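Local structure of spermidine synthase (Corynebacterium glutamicum ATCC 13032, 3GJY) at residues 72-77 and 195-200; 93-98 and 105-110. The protein probably catalyses spermidine formation in polyamine biosynthesis, by transfer of an aminopropyl group to putrescine. One frame throughout, in Å; residues are numbered along the deposited sequence. Where two conformers were deposited one is given.

How the contacts relate
Leaving the four-stranded antiparallel sheet near the N terminus, the chain runs into helix 69-85, which supplies residues 72-77 of contact 1. Strand 92-96 follows at once, then helix 102-110; contact 2 joins these two, closing a short loop over the 97-101 turn. The chain must pass through strands 115-120, 141-145 and 160-165 before strand 194-202 closes contact 1, a much longer loop that encloses contact 2 entirely. Both contacts seat a helix on the same eight-stranded mixed sheet, their centres about 11 Å apart. The two helices also touch directly: Ala-75 CB lies 3.4 Å from Tyr-106 CE2, and Ala-75 CA 4.0 Å from Phe-107 CZ.

Contact 1 of 2, residues 72-77 and 195-200; sequences RWIATG and LYVANC
Helix 69-85 lies against strand 194-202 of the mixed sheet, and the backbones of segments 72-77 and 195-200 come nearest at Ile-74 and Val-197, whose CA atoms are 7.3 Å apart. The helical run is marked by the bond from Thr-76 N to Arg-72 O, 2.9 Å long. From both sides of the interface a branched side chain points inward. In one of its two modelled conformers Val-197 sets CG1 anti to the backbone N (chi1 177°), where it meets both branches at the root of the isoleucine: CG2 of Ile-74 at 4.0 Å and CG1 of Ile-74 at 4.1 Å. The two side chains cross obliquely. Further out, the extended arm of Ile-74 (chi2 168°) carries its CD1 along to Asn-199, 4.3 Å from the CB of that residue. The amide end of Asn-199 is engaged by other parts of the fold: OD1 accepts from Asn-239 ND2, and ND2 donates to Asp-166 OD1. Ile-164 and Ile-241, from the strands flanking 194-202, also touch Ile-74. With buried hydrocarbon on both sides, the segments are joined by dispersion and hydrophobic burial, while the polar group of Asn-199 is satisfied by its own hydrogen bonds.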
loop_
_atom_site.group_PDB
_atom_site.type_symbol
_atom_site.label_atom_id
_atom_site.label_comp_id
_atom_site.label_asym_id
_atom_site.label_seq_id
_atom_site.Cartn_x
_atom_site.Cartn_y
_atom_site.Cartn_z
ATOM N N ARG A 72 -7.606 -3.024 -4.859
ATOM C CA ARG A 72 -8.456 -4.176 -4.569
ATOM C C ARG A 72 -7.629 -5.318 -3.964
ATOM O O ARG A 72 -8.121 -6.038 -3.059
ATOM C CB ARG A 72 -9.129 -4.666 -5.851
ATOM C CG ARG A 72 -10.045 -3.619 -6.451
ATOM C CD ARG A 72 -10.590 -4.094 -7.795
ATOM N NE ARG A 72 -11.536 -5.189 -7.664
ATOM C CZ ARG A 72 -12.855 -5.024 -7.553
ATOM N NH1 ARG A 72 -13.406 -3.807 -7.533
ATOM N NH2 ARG A 72 -13.630 -6.083 -7.447
ATOM N N TRP A 73 -6.410 -5.508 -4.478
ATOM C CA TRP A 73 -5.555 -6.602 -3.984
ATOM C C TRP A 73 -5.099 -6.358 -2.554
ATOM O O TRP A 73 -5.119 -7.273 -1.719
ATOM C CB TRP A 73 -4.360 -6.832 -4.912
ATOM C CG TRP A 73 -4.775 -7.097 -6.336
ATOM C CD1 TRP A 73 -6.011 -7.475 -6.793
ATOM C CD2 TRP A 73 -3.933 -7.017 -7.467
ATOM N NE1 TRP A 73 -6.003 -7.592 -8.165
ATOM C CE2 TRP A 73 -4.728 -7.337 -8.606
ATOM C CE3 TRP A 73 -2.575 -6.717 -7.645
ATOM C CZ2 TRP A 73 -4.207 -7.333 -9.909
ATOM C CZ3 TRP A 73 -2.050 -6.735 -8.971
ATOM C CH2 TRP A 73 -2.871 -7.042 -10.063
ATOM N N ILE A 74 -4.691 -5.113 -2.265
ATOM C CA ILE A 74 -4.360 -4.745 -0.871
ATOM C C ILE A 74 -5.599 -4.976 0.030
ATOM O O ILE A 74 -5.481 -5.550 1.123
ATOM C CB ILE A 74 -3.868 -3.298 -0.759
ATOM C CG1 ILE A 74 -2.506 -3.187 -1.456
ATOM C CG2 ILE A 74 -3.769 -2.874 0.703
ATOM C CD1 ILE A 74 -2.056 -1.733 -1.649
ATOM N N ALA A 75 -6.769 -4.519 -0.412
ATOM C CA ALA A 75 -7.982 -4.716 0.394
ATOM C C ALA A 75 -8.187 -6.192 0.701
ATOM O O ALA A 75 -8.456 -6.558 1.840
ATOM C CB ALA A 75 -9.208 -4.178 -0.343
ATOM N N THR A 76 -8.067 -7.051 -0.320
ATOM C CA THR A 76 -8.322 -8.472 -0.126
ATOM C C THR A 76 -7.283 -9.102 0.824
ATOM O O THR A 76 -7.646 -9.830 1.774
ATOM C CB THR A 76 -8.297 -9.190 -1.486
ATOM O OG1 THR A 76 -9.404 -8.726 -2.261
ATOM C CG2 THR A 76 -8.367 -10.723 -1.295
ATOM N N GLY A 77 -6.009 -8.833 0.574
ATOM C CA GLY A 77 -4.972 -9.472 1.391
ATOM C C GLY A 77 -5.009 -8.967 2.825
ATOM O O GLY A 77 -4.893 -9.756 3.759
ATOM N N LEU A 195 0.955 -6.625 10.522
ATOM C CA LEU A 195 1.092 -6.805 9.086
ATOM C C LEU A 195 1.763 -5.631 8.414
ATOM O O LEU A 195 1.353 -4.500 8.612
ATOM C CB LEU A 195 -0.276 -7.044 8.454
ATOM C CG LEU A 195 -0.372 -7.138 6.930
ATOM C CD1 LEU A 195 0.324 -8.415 6.493
ATOM C CD2 LEU A 195 -1.873 -7.151 6.506
ATOM N N TYR A 196 2.757 -5.929 7.577
ATOM C CA TYR A 196 3.309 -4.989 6.610
ATOM C C TYR A 196 2.824 -5.387 5.210
ATOM O O TYR A 196 2.977 -6.533 4.801
ATOM C CB TYR A 196 4.856 -5.004 6.704
ATOM C CG TYR A 196 5.532 -4.217 5.600
ATOM C CD1 TYR A 196 5.885 -2.880 5.779
ATOM C CD2 TYR A 196 5.800 -4.820 4.378
ATOM C CE1 TYR A 196 6.509 -2.162 4.777
ATOM C CE2 TYR A 196 6.426 -4.110 3.340
ATOM C CZ TYR A 196 6.783 -2.762 3.556
ATOM O OH TYR A 196 7.391 -2.021 2.575
ATOM N N VAL A 197 2.303 -4.417 4.465
ATOM C CA VAL A 197 1.789 -4.634 3.092
ATOM C C VAL A 197 2.332 -3.518 2.217
ATOM O O VAL A 197 2.170 -2.348 2.578
ATOM C CB VAL A 197 0.245 -4.487 3.008
ATOM C CG1 VAL A 197 -0.237 -4.657 1.568
ATOM C CG2 VAL A 197 -0.452 -5.449 3.916
ATOM N N ALA A 198 2.912 -3.847 1.076
ATOM C CA ALA A 198 3.432 -2.830 0.171
ATOM C C ALA A 198 2.978 -3.018 -1.254
ATOM O O ALA A 198 2.994 -4.131 -1.794
ATOM C CB ALA A 198 4.981 -2.790 0.207
ATOM N N ASN A 199 2.643 -1.902 -1.887
ATOM C CA ASN A 199 2.497 -1.876 -3.335
ATOM C C ASN A 199 3.870 -1.718 -3.975
ATOM O O ASN A 199 4.625 -0.810 -3.628
ATOM C CB ASN A 199 1.595 -0.718 -3.734
ATOM C CG ASN A 199 1.357 -0.642 -5.215
ATOM O OD1 ASN A 199 1.404 -1.657 -5.922
ATOM N ND2 ASN A 199 1.060 0.566 -5.692
ATOM N N CYS A 200 4.226 -2.642 -4.858
ATOM C CA CYS A 200 5.526 -2.590 -5.552
ATOM C C CYS A 200 5.254 -2.616 -7.043
ATOM O O CYS A 200 4.665 -3.558 -7.555
ATOM C CB CYS A 200 6.419 -3.761 -5.111
ATOM S SG CYS A 200 7.924 -3.991 -6.050
#

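Contact 2 of 2, residues 93-98 and 105-110; sequences ITHLGG and RYFADV
The first half of a beta-alpha-beta unit, strand 92-96, helix 102-110 and strand 115-120, is joined here in the Rossmann-like fold of AdoMet-dependent methyltransferases, with Ile-93 and His-95 on the strand meeting Phe-107 on the helix. The strand runs out into Gly-97 and Gly-98, whose backbone angles (phi 80° and 154°) suit glycine; in relatives of this fold the glycine-rich turn after the first strand borders the AdoMet-type ligand, so a similar place beside the aminopropyl donor is plausible here. The nearest CA pair, Ile-93 and Phe-107, is 8.5 Å apart, leaving the interval to be bridged by side chains. Ile-93 does so with its long branch: CG1 stands anti to the carbonyl carbon, and the extended arm sends CD1 to within 3.7 Å of Phe-107 CB and 3.8 Å of Phe-107 CG. The two side chains cross at about a right angle, and the methyl sits obliquely at the root of the ring. His-95 approaches the ring at another point, turning the edge of its imidazole to the phenylalanine. Its NE2 is hydrogen-bonded to Asn-116 OD1 of the neighbouring strand 115-120, which would limit rotation of the imidazole. Ile-164 of strand 160-165 touches all three residues, whereas Ala-78 and Arg-79 of helix 69-85 reach Phe-107 from the helical layer. Within the helix itself, Tyr-106 CD2 lies 4.0 Å above the Phe-107 ring plane, over its centre, so one face of the ring is covered from within its own helix. Across to the strand, Phe-107 CD2 lies near the imidazole plane, 4.1 Å from CE1 of His-95.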
loop_
_atom_site.group_PDB
_atom_site.type_symbol
_atom_site.label_atom_id
_atom_site.label_comp_id
_atom_site.label_asym_id
_atom_site.label_seq_id
_atom_site.Cartn_x
_atom_site.Cartn_y
_atom_site.Cartn_z
ATOM N N ILE A 93 -4.012 1.596 11.502
ATOM C CA ILE A 93 -3.375 1.375 10.207
ATOM C C ILE A 93 -2.587 2.629 9.802
ATOM O O ILE A 93 -3.188 3.720 9.740
ATOM C CB ILE A 93 -4.391 1.031 9.095
ATOM C CG1 ILE A 93 -5.322 -0.121 9.511
ATOM C CG2 ILE A 93 -3.619 0.742 7.760
ATOM C CD1 ILE A 93 -6.365 -0.451 8.465
ATOM N N THR A 94 -1.285 2.468 9.525
ATOM C CA THR A 94 -0.454 3.561 9.004
ATOM C C THR A 94 -0.273 3.384 7.528
ATOM O O THR A 94 0.133 2.286 7.078
ATOM C CB THR A 94 0.942 3.556 9.690
ATOM O OG1 THR A 94 0.730 3.866 11.054
ATOM C CG2 THR A 94 1.925 4.579 9.069
ATOM N N HIS A 95 -0.570 4.453 6.783
ATOM C CA HIS A 95 -0.439 4.481 5.337
ATOM C C HIS A 95 0.741 5.356 4.990
ATOM O O HIS A 95 0.693 6.584 5.207
ATOM C CB HIS A 95 -1.723 5.051 4.699
ATOM C CG HIS A 95 -2.939 4.271 5.023
ATOM N ND1 HIS A 95 -3.543 3.422 4.116
ATOM C CD2 HIS A 95 -3.702 4.246 6.148
ATOM C CE1 HIS A 95 -4.617 2.893 4.682
ATOM N NE2 HIS A 95 -4.728 3.361 5.921
ATOM N N LEU A 96 1.814 4.714 4.541
ATOM C CA LEU A 96 3.003 5.481 4.107
ATOM C C LEU A 96 2.812 5.802 2.626
ATOM O O LEU A 96 3.007 4.947 1.738
ATOM C CB LEU A 96 4.295 4.685 4.366
ATOM C CG LEU A 96 4.567 4.345 5.829
ATOM C CD1 LEU A 96 5.774 3.435 5.942
ATOM C CD2 LEU A 96 4.682 5.580 6.753
ATOM N N GLY A 97 2.336 7.009 2.356
ATOM C CA GLY A 97 1.785 7.337 1.017
ATOM C C GLY A 97 0.372 6.838 0.810
ATOM O O GLY A 97 -0.104 5.939 1.501
ATOM N N GLY A 98 -0.284 7.336 -0.210
ATOM C CA GLY A 98 -1.558 6.729 -0.583
ATOM C C GLY A 98 -2.422 7.733 -1.287
ATOM O O GLY A 98 -2.981 8.609 -0.613
ATOM N N ARG A 105 -9.570 5.705 3.427
ATOM C CA ARG A 105 -11.031 5.881 3.366
ATOM C C ARG A 105 -11.754 4.522 3.280
ATOM O O ARG A 105 -12.803 4.296 3.908
ATOM C CB ARG A 105 -11.325 6.763 2.148
ATOM C CG ARG A 105 -12.806 6.949 1.765
ATOM C CD ARG A 105 -12.848 7.896 0.574
ATOM N NE ARG A 105 -14.179 8.090 -0.010
ATOM C CZ ARG A 105 -14.605 7.522 -1.132
ATOM N NH1 ARG A 105 -13.863 6.622 -1.782
ATOM N NH2 ARG A 105 -15.782 7.887 -1.605
ATOM N N TYR A 106 -11.178 3.611 2.490
ATOM C CA TYR A 106 -11.735 2.272 2.348
ATOM C C TYR A 106 -11.720 1.521 3.684
ATOM O O TYR A 106 -12.751 1.007 4.149
ATOM C CB TYR A 106 -10.902 1.519 1.292
ATOM C CG TYR A 106 -11.323 0.089 1.134
ATOM C CD1 TYR A 106 -12.346 -0.267 0.244
ATOM C CD2 TYR A 106 -10.722 -0.917 1.873
ATOM C CE1 TYR A 106 -12.749 -1.590 0.105
ATOM C CE2 TYR A 106 -11.133 -2.249 1.771
ATOM C CZ TYR A 106 -12.159 -2.576 0.884
ATOM O OH TYR A 106 -12.552 -3.887 0.772
ATOM N N PHE A 107 -10.529 1.458 4.310
ATOM C CA PHE A 107 -10.426 0.726 5.569
ATOM C C PHE A 107 -11.229 1.375 6.672
ATOM O O PHE A 107 -11.735 0.690 7.563
ATOM C CB PHE A 107 -8.969 0.516 6.008
ATOM C CG PHE A 107 -8.259 -0.524 5.195
ATOM C CD1 PHE A 107 -8.621 -1.843 5.287
ATOM C CD2 PHE A 107 -7.314 -0.156 4.258
ATOM C CE1 PHE A 107 -7.977 -2.815 4.505
ATOM C CE2 PHE A 107 -6.688 -1.116 3.449
ATOM C CZ PHE A 107 -7.027 -2.453 3.584
ATOM N N ALA A 108 -11.325 2.700 6.638
ATOM C CA ALA A 108 -12.135 3.398 7.656
ATOM C C ALA A 108 -13.618 2.982 7.567
ATOM O O ALA A 108 -14.323 2.917 8.593
ATOM C CB ALA A 108 -11.997 4.889 7.540
ATOM N N ASP A 109 -14.086 2.678 6.353
ATOM C CA ASP A 109 -15.479 2.253 6.226
ATOM C C ASP A 109 -15.687 0.766 6.562
ATOM O O ASP A 109 -16.661 0.390 7.234
ATOM C CB ASP A 109 -15.998 2.529 4.813
ATOM C CG ASP A 109 -17.507 2.402 4.735
ATOM O OD1 ASP A 109 -18.196 3.232 5.370
ATOM O OD2 ASP A 109 -17.994 1.474 4.057
ATOM N N VAL A 110 -14.756 -0.066 6.099
ATOM C CA VAL A 110 -14.819 -1.505 6.389
ATOM C C VAL A 110 -14.702 -1.775 7.898
ATOM O O VAL A 110 -15.418 -2.636 8.442
ATOM C CB VAL A 110 -13.727 -2.259 5.637
ATOM C CG1 VAL A 110 -13.662 -3.747 6.053
ATOM C CG2 VAL A 110 -14.002 -2.154 4.136
#